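Local coordinates for protein monovalent Na+/H+ antiporter subunit G (Dietzia sp. DQ12-45-1b, PDB 7D3U) that forms part of the Mrp complex, a bacterial sodium/proton pump, as a small subunit of transmembrane helices that probably supports sodium/proton antiport, at the interface of chains A and B. Sequence-based numbering; all coordinates share one arbitrary frame. Chains: chain A, Monovalent Na+/H+ antiporter subunit G; chain B, Cation antiporter.

The interface of chains A and B. Residues chain A 17, 21, 44-45, 48, 52; chain B 22-23, 25-26, 29.
Helix 10-33 of chain B packs against helices 5-28 and 35-60 of chain A by van der Waals contact: no nitrogen or oxygen comes within bonding reach across it. Apolar contacts at one end are made by B:Val29, whose CG2 lies 3.8 Å from A:Ala44 CB while its CG1, anti to the backbone N (chi1 168°), faces A:Ala45; the short alanine side chains probably allow the helices to come close. A:Leu48 has 62 Å² of its surface buried by chain B, more than any other residue in the patch. Its chi1 of -65° puts CG anti to the carbonyl carbon, and chi2 174° turns CD1 to B:Thr25 and B:Ser26 and CD2 to the amide NE2 of B:Gln22, crossing the B:Thr25 and B:Gln22 side chains at about a right angle. An alanine at A:Leu48 would remove both branches and would probably loosen the packing against B:Thr25 and B:Gln22. A:Val21 CG2 lies 3.4 Å from B:Ser26 CB.

The aromatic contact is edge-on: A:Phe52 presents its rim to the B:Gln22–B:Thr23 backbone in the ring plane, CZ 3.5 Å from B:Thr23 N, while A:Val17 CG1, from the same chain, sits 4.0 Å above the ring centre.

The hydrogen bond of this patch lies within chain B. B:Ser26 OG donates to B:Gln22 O at 3.0 Å, from above the carbonyl plane, giving the hydroxyl donor a partner within its own helix; the same OG lies 3.2 Å from A:Phe52 CE2 and 3.5 Å from A:Leu48 CB. The site joins subunits G and E of the Mrp complex.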
ATOM      1  N   VAL A  17      28.826 -14.714 -48.222  1.00 83.50           N
ATOM      2  CA  VAL A  17      29.741 -15.696 -47.650  1.00 83.50           C
ATOM      3  C   VAL A  17      29.555 -15.783 -46.141  1.00 83.50           C
ATOM      4  O   VAL A  17      29.533 -16.876 -45.567  1.00 83.50           O
ATOM      5  CB  VAL A  17      31.193 -15.347 -48.026  1.00 83.50           C
ATOM      6  CG1 VAL A  17      32.174 -16.059 -47.112  1.00 83.50           C
ATOM      7  CG2 VAL A  17      31.457 -15.708 -49.478  1.00 83.50           C
ATOM      8  N   VAL A  21      28.363 -18.989 -43.983  1.00 83.93           N
ATOM      9  CA  VAL A  21      29.180 -19.520 -42.897  1.00 83.93           C
ATOM     10  C   VAL A  21      28.370 -19.624 -41.614  1.00 83.93           C
ATOM     11  O   VAL A  21      28.506 -20.589 -40.856  1.00 83.93           O
ATOM     12  CB  VAL A  21      30.434 -18.654 -42.706  1.00 83.93           C
ATOM     13  CG1 VAL A  21      31.141 -19.016 -41.416  1.00 83.93           C
ATOM     14  CG2 VAL A  21      31.355 -18.832 -43.878  1.00 83.93           C
ATOM     15  N   ALA A  44      35.159 -21.061 -34.902  1.00 84.70           N
ATOM     16  CA  ALA A  44      35.529 -20.600 -36.232  1.00 84.70           C
ATOM     17  C   ALA A  44      34.358 -19.961 -36.967  1.00 84.70           C
ATOM     18  O   ALA A  44      34.527 -18.915 -37.603  1.00 84.70           O
ATOM     19  CB  ALA A  44      36.087 -21.763 -37.056  1.00 84.70           C
ATOM     20  N   ALA A  45      33.170 -20.563 -36.887  1.00 84.30           N
ATOM     21  CA  ALA A  45      32.039 -20.068 -37.665  1.00 84.30           C
ATOM     22  C   ALA A  45      31.574 -18.705 -37.167  1.00 84.30           C
ATOM     23  O   ALA A  45      31.483 -17.748 -37.943  1.00 84.30           O
ATOM     24  CB  ALA A  45      30.893 -21.076 -37.622  1.00 84.30           C
ATOM     25  N   LEU A  48      34.399 -16.052 -38.216  1.00 87.18           N
ATOM     26  CA  LEU A  48      34.576 -15.765 -39.635  1.00 87.18           C
ATOM     27  C   LEU A  48      33.308 -15.200 -40.255  1.00 87.18           C
ATOM     28  O   LEU A  48      33.349 -14.168 -40.937  1.00 87.18           O
ATOM     29  CB  LEU A  48      35.024 -17.022 -40.381  1.00 87.18           C
ATOM     30  CG  LEU A  48      36.397 -17.580 -40.005  1.00 87.18           C
ATOM     31  CD1 LEU A  48      36.631 -18.899 -40.719  1.00 87.18           C
ATOM     32  CD2 LEU A  48      37.521 -16.603 -40.314  1.00 87.18           C
ATOM     33  N   PHE A  52      32.922 -11.424 -41.781  1.00 87.56           N
ATOM     34  CA  PHE A  52      32.558 -11.262 -43.184  1.00 87.56           C
ATOM     35  C   PHE A  52      31.321 -10.387 -43.328  1.00 87.56           C
ATOM     36  O   PHE A  52      31.279  -9.486 -44.173  1.00 87.56           O
ATOM     37  CB  PHE A  52      32.324 -12.627 -43.826  1.00 87.56           C
ATOM     38  CG  PHE A  52      33.552 -13.221 -44.443  1.00 87.56           C
ATOM     39  CD1 PHE A  52      34.068 -12.709 -45.617  1.00 87.56           C
ATOM     40  CD2 PHE A  52      34.191 -14.290 -43.848  1.00 87.56           C
ATOM     41  CE1 PHE A  52      35.199 -13.254 -46.184  1.00 87.56           C
ATOM     42  CE2 PHE A  52      35.320 -14.837 -44.409  1.00 87.56           C
ATOM     43  CZ  PHE A  52      35.825 -14.319 -45.578  1.00 87.56           C
TER
ATOM     44  N   GLN B  22      40.899 -15.977 -45.448  1.00105.12           N
ATOM     45  CA  GLN B  22      39.812 -16.272 -44.526  1.00105.12           C
ATOM     46  C   GLN B  22      38.610 -16.908 -45.207  1.00105.12           C
ATOM     47  O   GLN B  22      37.905 -17.692 -44.572  1.00105.12           O
ATOM     48  CB  GLN B  22      39.362 -15.003 -43.796  1.00105.12           C
ATOM     49  CG  GLN B  22      40.358 -14.479 -42.774  1.00105.12           C
ATOM     50  CD  GLN B  22      41.158 -15.581 -42.112  1.00105.12           C
ATOM     51  OE1 GLN B  22      42.322 -15.802 -42.446  1.00105.12           O
ATOM     52  NE2 GLN B  22      40.542 -16.274 -41.163  1.00105.12           N
ATOM     53  N   THR B  23      38.341 -16.599 -46.480  1.00103.05           N
ATOM     54  CA  THR B  23      37.247 -17.295 -47.147  1.00103.05           C
ATOM     55  C   THR B  23      37.634 -18.726 -47.476  1.00103.05           C
ATOM     56  O   THR B  23      36.760 -19.594 -47.557  1.00103.05           O
ATOM     57  CB  THR B  23      36.797 -16.568 -48.418  1.00103.05           C
ATOM     58  OG1 THR B  23      35.835 -17.377 -49.104  1.00103.05           O
ATOM     59  CG2 THR B  23      37.952 -16.342 -49.353  1.00103.05           C
ATOM     60  N   THR B  25      39.324 -20.494 -45.304  1.00 99.91           N
ATOM     61  CA  THR B  25      38.994 -21.073 -44.005  1.00 99.91           C
ATOM     62  C   THR B  25      37.485 -21.207 -43.824  1.00 99.91           C
ATOM     63  O   THR B  25      37.012 -22.176 -43.226  1.00 99.91           O
ATOM     64  CB  THR B  25      39.613 -20.216 -42.898  1.00 99.91           C
ATOM     65  OG1 THR B  25      41.019 -20.487 -42.813  1.00 99.91           O
ATOM     66  CG2 THR B  25      38.968 -20.489 -41.551  1.00 99.91           C
ATOM     67  N   SER B  26      36.718 -20.261 -44.360  1.00 97.66           N
ATOM     68  CA  SER B  26      35.266 -20.322 -44.256  1.00 97.66           C
ATOM     69  C   SER B  26      34.697 -21.468 -45.082  1.00 97.66           C
ATOM     70  O   SER B  26      33.767 -22.158 -44.646  1.00 97.66           O
ATOM     71  CB  SER B  26      34.668 -18.992 -44.699  1.00 97.66           C
ATOM     72  OG  SER B  26      35.024 -17.954 -43.803  1.00 97.66           O
ATOM     73  N   VAL B  29      35.260 -24.438 -43.118  1.00 99.49           N
ATOM     74  CA  VAL B  29      34.256 -24.565 -42.062  1.00 99.49           C
ATOM     75  C   VAL B  29      32.973 -25.164 -42.623  1.00 99.49           C
ATOM     76  O   VAL B  29      32.398 -26.101 -42.054  1.00 99.49           O
ATOM     77  CB  VAL B  29      33.985 -23.200 -41.405  1.00 99.49           C
ATOM     78  CG1 VAL B  29      32.748 -23.269 -40.526  1.00 99.49           C
ATOM     79  CG2 VAL B  29      35.182 -22.746 -40.600  1.00 99.49           C
TER